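Local structure of CPXV203 protein (Cowpox virus, 4HKJ) at residues D[12-26]-D[140-154]. The protein probably binds host MHC class I molecules and holds them back from the cell surface, helping the virus to evade T cells. Residues are numbered along the deposited sequence; the frame is centred on the assembly and turned at random.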
loop_
_atom_site.group_PDB
_atom_site.type_symbol
_atom_site.label_atom_id
_atom_site.label_comp_id
_atom_site.label_asym_id
_atom_site.label_seq_id
_atom_site.Cartn_x
_atom_site.Cartn_y
_atom_site.Cartn_z
ATOM N N GLU D 12 8.012 -1.306 28.155
ATOM C CA GLU D 12 9.246 -0.946 27.466
ATOM C C GLU D 12 10.143 -2.158 27.230
ATOM O O GLU D 12 11.117 -2.081 26.481
ATOM C CB GLU D 12 10.008 0.126 28.247
ATOM C CG GLU D 12 9.272 1.450 28.375
ATOM C CD GLU D 12 10.077 2.496 29.122
ATOM O OE1 GLU D 12 11.271 2.247 29.396
ATOM O OE2 GLU D 12 9.516 3.567 29.437
ATOM N N GLU D 13 9.812 -3.277 27.870
ATOM C CA GLU D 13 10.626 -4.485 27.770
ATOM C C GLU D 13 9.945 -5.591 26.963
ATOM O O GLU D 13 10.596 -6.543 26.531
ATOM C CB GLU D 13 10.999 -5.002 29.164
ATOM C CG GLU D 13 11.835 -4.032 29.990
ATOM C CD GLU D 13 12.368 -4.659 31.267
ATOM O OE1 GLU D 13 12.238 -5.893 31.425
ATOM O OE2 GLU D 13 12.918 -3.921 32.111
ATOM N N THR D 14 8.637 -5.466 26.762
ATOM C CA THR D 14 7.887 -6.456 25.998
ATOM C C THR D 14 7.964 -6.155 24.506
ATOM O O THR D 14 7.312 -5.233 24.022
ATOM C CB THR D 14 6.405 -6.491 26.416
ATOM O OG1 THR D 14 6.304 -6.674 27.834
ATOM C CG2 THR D 14 5.677 -7.624 25.707
ATOM N N TRP D 15 8.759 -6.935 23.781
ATOM C CA TRP D 15 8.906 -6.747 22.341
ATOM C C TRP D 15 8.097 -7.769 21.549
ATOM O O TRP D 15 8.119 -8.960 21.852
ATOM C CB TRP D 15 10.382 -6.806 21.943
ATOM C CG TRP D 15 11.133 -5.557 22.281
ATOM C CD1 TRP D 15 11.512 -5.138 23.522
ATOM C CD2 TRP D 15 11.600 -4.562 21.362
ATOM N NE1 TRP D 15 12.183 -3.942 23.435
ATOM C CE2 TRP D 15 12.251 -3.568 22.119
ATOM C CE3 TRP D 15 11.533 -4.416 19.974
ATOM C CZ2 TRP D 15 12.830 -2.444 21.534
ATOM C CZ3 TRP D 15 12.107 -3.299 19.395
ATOM C CH2 TRP D 15 12.748 -2.328 20.173
ATOM N N LYS D 16 7.380 -7.295 20.535
ATOM C CA LYS D 16 6.552 -8.169 19.713
ATOM C C LYS D 16 6.951 -8.119 18.242
ATOM O O LYS D 16 7.293 -7.058 17.715
ATOM C CB LYS D 16 5.072 -7.813 19.870
ATOM C CG LYS D 16 4.561 -7.925 21.293
ATOM C CD LYS D 16 3.046 -7.840 21.353
ATOM C CE LYS D 16 2.544 -8.055 22.772
ATOM N NZ LYS D 16 1.058 -8.035 22.848
ATOM N N LEU D 17 6.902 -9.272 17.583
ATOM C CA LEU D 17 7.265 -9.366 16.175
ATOM C C LEU D 17 6.126 -9.929 15.333
ATOM O O LEU D 17 5.578 -10.989 15.639
ATOM C CB LEU D 17 8.512 -10.234 15.999
ATOM C CG LEU D 17 8.937 -10.525 14.554
ATOM C CD1 LEU D 17 9.248 -9.237 13.808
ATOM C CD2 LEU D 17 10.129 -11.469 14.523
ATOM N N LYS D 18 5.777 -9.210 14.271
ATOM C CA LYS D 18 4.764 -9.673 13.333
ATOM C C LYS D 18 5.247 -9.515 11.899
ATOM O O LYS D 18 5.563 -8.409 11.461
ATOM C CB LYS D 18 3.455 -8.910 13.519
ATOM C CG LYS D 18 2.392 -9.270 12.492
ATOM C CD LYS D 18 1.131 -8.443 12.674
ATOM C CE LYS D 18 0.494 -8.695 14.030
ATOM N NZ LYS D 18 -0.750 -7.898 14.204
ATOM N N ILE D 19 5.307 -10.626 11.174
ATOM C CA ILE D 19 5.655 -10.596 9.760
ATOM C C ILE D 19 4.463 -11.031 8.915
ATOM O O ILE D 19 4.028 -12.180 8.985
ATOM C CB ILE D 19 6.856 -11.505 9.447
ATOM C CG1 ILE D 19 8.077 -11.083 10.265
ATOM C CG2 ILE D 19 7.175 -11.468 7.961
ATOM C CD1 ILE D 19 9.329 -11.878 9.953
ATOM N N GLY D 20 3.935 -10.105 8.122
ATOM C CA GLY D 20 2.834 -10.405 7.227
ATOM C C GLY D 20 3.332 -10.614 5.810
ATOM O O GLY D 20 4.294 -9.976 5.386
HETATM N N MSE D 21 2.680 -11.512 5.078
HETATM C CA MSE D 21 3.081 -11.811 3.708
HETATM C C MSE D 21 1.888 -12.230 2.856
HETATM O O MSE D 21 1.241 -13.239 3.133
HETATM C CB MSE D 21 4.152 -12.902 3.693
HETATM C CG MSE D 21 4.629 -13.285 2.303
HETATM SE SE MSE D 21 6.127 -14.533 2.338
HETATM C CE MSE D 21 7.368 -13.474 3.409
ATOM N N CYS D 22 1.598 -11.444 1.823
ATOM C CA CYS D 22 0.481 -11.733 0.932
ATOM C C CYS D 22 0.973 -12.340 -0.378
ATOM O O CYS D 22 1.773 -11.734 -1.091
ATOM C CB CYS D 22 -0.332 -10.465 0.655
ATOM S SG CYS D 22 -1.832 -10.731 -0.330
ATOM N N ILE D 23 0.493 -13.539 -0.684
ATOM C CA ILE D 23 0.883 -14.233 -1.903
ATOM C C ILE D 23 -0.307 -14.366 -2.847
ATOM O O ILE D 23 -1.350 -14.902 -2.471
ATOM C CB ILE D 23 1.433 -15.640 -1.598
ATOM C CG1 ILE D 23 2.385 -15.599 -0.401
ATOM C CG2 ILE D 23 2.127 -16.216 -2.820
ATOM C CD1 ILE D 23 2.881 -16.962 0.032
ATOM N N GLN D 24 -0.151 -13.873 -4.072
ATOM C CA GLN D 24 -1.208 -13.975 -5.072
ATOM C C GLN D 24 -0.876 -15.036 -6.117
ATOM O O GLN D 24 0.221 -15.051 -6.675
ATOM C CB GLN D 24 -1.459 -12.622 -5.744
ATOM C CG GLN D 24 -2.599 -12.631 -6.754
ATOM C CD GLN D 24 -2.870 -11.264 -7.349
ATOM O OE1 GLN D 24 -1.946 -10.502 -7.633
ATOM N NE2 GLN D 24 -4.146 -10.945 -7.539
ATOM N N ALA D 25 -1.835 -15.919 -6.377
ATOM C CA ALA D 25 -1.637 -17.025 -7.306
ATOM C C ALA D 25 -1.584 -16.547 -8.753
ATOM O O ALA D 25 -2.205 -15.548 -9.110
ATOM C CB ALA D 25 -2.734 -18.063 -7.131
ATOM N N LYS D 26 -0.838 -17.275 -9.579
ATOM C CA LYS D 26 -0.728 -16.956 -10.997
ATOM C C LYS D 26 -1.094 -18.163 -11.851
ATOM O O LYS D 26 -0.613 -19.271 -11.612
ATOM C CB LYS D 26 0.689 -16.487 -11.332
ATOM C CG LYS D 26 0.921 -16.216 -12.810
ATOM C CD LYS D 26 2.334 -15.715 -13.066
ATOM C CE LYS D 26 2.535 -15.354 -14.529
ATOM N NZ LYS D 26 3.882 -14.774 -14.776
ATOM N N CYS D 140 4.133 -19.803 -10.412
ATOM C CA CYS D 140 2.822 -19.969 -9.792
ATOM C C CYS D 140 2.447 -18.797 -8.885
ATOM O O CYS D 140 1.363 -18.779 -8.305
ATOM C CB CYS D 140 2.755 -21.287 -9.012
ATOM S SG CYS D 140 3.980 -21.458 -7.685
ATOM N N ILE D 141 3.340 -17.817 -8.771
ATOM C CA ILE D 141 3.082 -16.652 -7.929
ATOM C C ILE D 141 3.082 -15.350 -8.727
ATOM O O ILE D 141 4.087 -14.982 -9.339
ATOM C CB ILE D 141 4.095 -16.556 -6.771
ATOM C CG1 ILE D 141 3.921 -17.743 -5.825
ATOM C CG2 ILE D 141 3.923 -15.248 -6.017
ATOM C CD1 ILE D 141 4.925 -17.780 -4.701
ATOM N N ASN D 142 1.949 -14.655 -8.709
ATOM C CA ASN D 142 1.781 -13.430 -9.482
ATOM C C ASN D 142 2.348 -12.195 -8.784
ATOM O O ASN D 142 2.930 -11.321 -9.428
ATOM C CB ASN D 142 0.304 -13.207 -9.812
ATOM C CG ASN D 142 0.101 -12.179 -10.904
ATOM O OD1 ASN D 142 0.963 -11.995 -11.764
ATOM N ND2 ASN D 142 -1.039 -11.501 -10.876
ATOM N N HIS D 143 2.172 -12.128 -7.468
ATOM C CA HIS D 143 2.678 -11.005 -6.685
ATOM C C HIS D 143 2.894 -11.388 -5.223
ATOM O O HIS D 143 2.164 -12.212 -4.674
ATOM C CB HIS D 143 1.725 -9.811 -6.776
ATOM C CG HIS D 143 2.235 -8.582 -6.090
ATOM N ND1 HIS D 143 2.085 -8.370 -4.738
ATOM C CD2 HIS D 143 2.898 -7.503 -6.570
ATOM C CE1 HIS D 143 2.633 -7.212 -4.413
ATOM N NE2 HIS D 143 3.133 -6.666 -5.507
ATOM N N LEU D 144 3.902 -10.783 -4.600
ATOM C CA LEU D 144 4.208 -11.038 -3.196
ATOM C C LEU D 144 4.520 -9.742 -2.452
ATOM O O LEU D 144 5.408 -8.987 -2.847
ATOM C CB LEU D 144 5.379 -12.017 -3.069
ATOM C CG LEU D 144 5.745 -12.530 -1.676
ATOM C CD1 LEU D 144 6.091 -14.007 -1.733
ATOM C CD2 LEU D 144 6.904 -11.744 -1.083
ATOM N N GLY D 145 3.782 -9.492 -1.376
ATOM C CA GLY D 145 4.013 -8.327 -0.542
ATOM C C GLY D 145 4.372 -8.737 0.871
ATOM O O GLY D 145 3.902 -9.761 1.365
ATOM N N VAL D 146 5.216 -7.943 1.522
ATOM C CA VAL D 146 5.664 -8.251 2.879
ATOM C C VAL D 146 5.516 -7.052 3.810
ATOM O O VAL D 146 6.067 -5.984 3.551
ATOM C CB VAL D 146 7.128 -8.710 2.906
ATOM C CG1 VAL D 146 7.599 -8.922 4.338
ATOM C CG2 VAL D 146 7.308 -9.975 2.091
ATOM N N ASN D 147 4.776 -7.237 4.898
ATOM C CA ASN D 147 4.678 -6.205 5.919
ATOM C C ASN D 147 5.467 -6.608 7.158
ATOM O O ASN D 147 5.507 -7.782 7.525
ATOM C CB ASN D 147 3.220 -5.914 6.268
ATOM C CG ASN D 147 2.968 -4.438 6.509
ATOM O OD1 ASN D 147 2.679 -3.685 5.577
ATOM N ND2 ASN D 147 3.078 -4.015 7.763
ATOM N N TYR D 148 6.098 -5.628 7.792
ATOM C CA TYR D 148 7.019 -5.895 8.891
ATOM C C TYR D 148 6.780 -4.954 10.070
ATOM O O TYR D 148 6.624 -3.745 9.895
ATOM C CB TYR D 148 8.464 -5.808 8.386
ATOM C CG TYR D 148 9.485 -5.348 9.403
ATOM C CD1 TYR D 148 9.848 -6.157 10.471
ATOM C CD2 TYR D 148 10.110 -4.115 9.271
ATOM C CE1 TYR D 148 10.790 -5.741 11.393
ATOM C CE2 TYR D 148 11.055 -3.691 10.186
ATOM C CZ TYR D 148 11.389 -4.507 11.246
ATOM O OH TYR D 148 12.328 -4.092 12.161
ATOM N N SER D 149 6.741 -5.525 11.269
ATOM C CA SER D 149 6.506 -4.757 12.485
ATOM C C SER D 149 7.243 -5.370 13.672
ATOM O O SER D 149 7.041 -6.541 14.001
ATOM C CB SER D 149 5.008 -4.668 12.779
ATOM O OG SER D 149 4.759 -3.863 13.919
ATOM N N PHE D 150 8.094 -4.574 14.310
ATOM C CA PHE D 150 8.915 -5.054 15.416
ATOM C C PHE D 150 9.217 -3.920 16.391
ATOM O O PHE D 150 10.118 -3.114 16.157
ATOM C CB PHE D 150 10.218 -5.651 14.877
ATOM C CG PHE D 150 11.021 -6.397 15.905
ATOM C CD1 PHE D 150 10.456 -7.440 16.616
ATOM C CD2 PHE D 150 12.345 -6.070 16.144
ATOM C CE1 PHE D 150 11.190 -8.137 17.556
ATOM C CE2 PHE D 150 13.087 -6.765 17.084
ATOM C CZ PHE D 150 12.507 -7.799 17.791
HETATM N N MSE D 151 8.462 -3.864 17.483
HETATM C CA MSE D 151 8.621 -2.810 18.479
HETATM C C MSE D 151 7.994 -3.207 19.809
HETATM O O MSE D 151 7.269 -4.195 19.890
HETATM C CB MSE D 151 7.998 -1.506 17.979
HETATM C CG MSE D 151 6.548 -1.641 17.550
HETATM SE SE MSE D 151 5.841 -0.010 16.750
HETATM C CE MSE D 151 4.116 -0.696 16.151
ATOM N N ASN D 152 8.279 -2.432 20.851
ATOM C CA ASN D 152 7.727 -2.712 22.172
ATOM C C ASN D 152 6.341 -2.107 22.379
ATOM O O ASN D 152 5.879 -1.302 21.570
ATOM C CB ASN D 152 8.691 -2.271 23.280
ATOM C CG ASN D 152 9.147 -0.833 23.122
ATOM O OD1 ASN D 152 8.464 -0.014 22.508
ATOM N ND2 ASN D 152 10.309 -0.518 23.684
ATOM N N GLU D 153 5.684 -2.501 23.466
ATOM C CA GLU D 153 4.313 -2.075 23.735
ATOM C C GLU D 153 4.192 -0.578 24.009
ATOM O O GLU D 153 3.132 0.009 23.800
ATOM C CB GLU D 153 3.721 -2.872 24.899
ATOM C CG GLU D 153 3.355 -4.303 24.541
ATOM C CD GLU D 153 2.263 -4.375 23.493
ATOM O OE1 GLU D 153 1.105 -4.039 23.817
ATOM O OE2 GLU D 153 2.565 -4.763 22.346
ATOM N N CYS D 154 5.276 0.032 24.474
ATOM C CA CYS D 154 5.279 1.463 24.749
ATOM C C CYS D 154 5.204 2.268 23.456
ATOM O O CYS D 154 4.331 3.119 23.293
ATOM C CB CYS D 154 6.525 1.857 25.540
ATOM S SG CYS D 154 6.573 3.597 26.026
#
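Trp15 lays its indole over Asn152, whose CB lies 3.9 Å from the centroid of the five-membered ring and almost on the ring normal, a CH-pi contact. The same face also covers the peptide between Met151 and Asn152, so a broad flat side chain suits this non-hydrogen-bonded pair. Asn152 has its CG between the backbone N and the carbonyl carbon (chi1 52°); from there OD1 caps the N of Glu155 at the start of helix 153-158, while ND2 makes a weak bond of 3.3 Å to Glu12 O. Glu153 N adds a bond to Thr14 O. On the other face, Lys16 runs out extended beside the bent side chain of Glu153, forming a long salt bridge (NZ to OE2 3.6 Å); the stronger salt bridge of the carboxylate is from OE1 to Arg156.

Beyond this end, strands 15-25 and 143-152 run antiparallel, zipped by paired backbone bonds such as Gly20 N to Asn147 O, 2.9 Å. The Phe150 ring lies obliquely to the six-membered ring of Trp15, planes 50° apart, and meets Leu17 CB through CD1 at 3.5 Å. Farther along, Met21 (selenomethionine) bends at its last torsion to bring CE 3.7 Å from Val146 CG2, and Ile23 CG2 meets Ile141 CD1; apolar residues suit this buried face. On the reverse face His143 NE2 bonds to the backbone of the chain of another protein, and at the corner before the strand Asn142 OD1 bonds to a basic side chain of that chain.

Disulfides Cys7-Cys154, Cys22-Cys169 and Cys110-Cys140 tie the pair to the rest of the chain. Strand 15-25 bonds on its other side to strand 81-88; the apolar face packs against strands 103-110, 131-137 and 119-126 of the second sheet, making a beta sandwich, with helices 9-13 and 153-158 at the end where Trp15 meets Asn152.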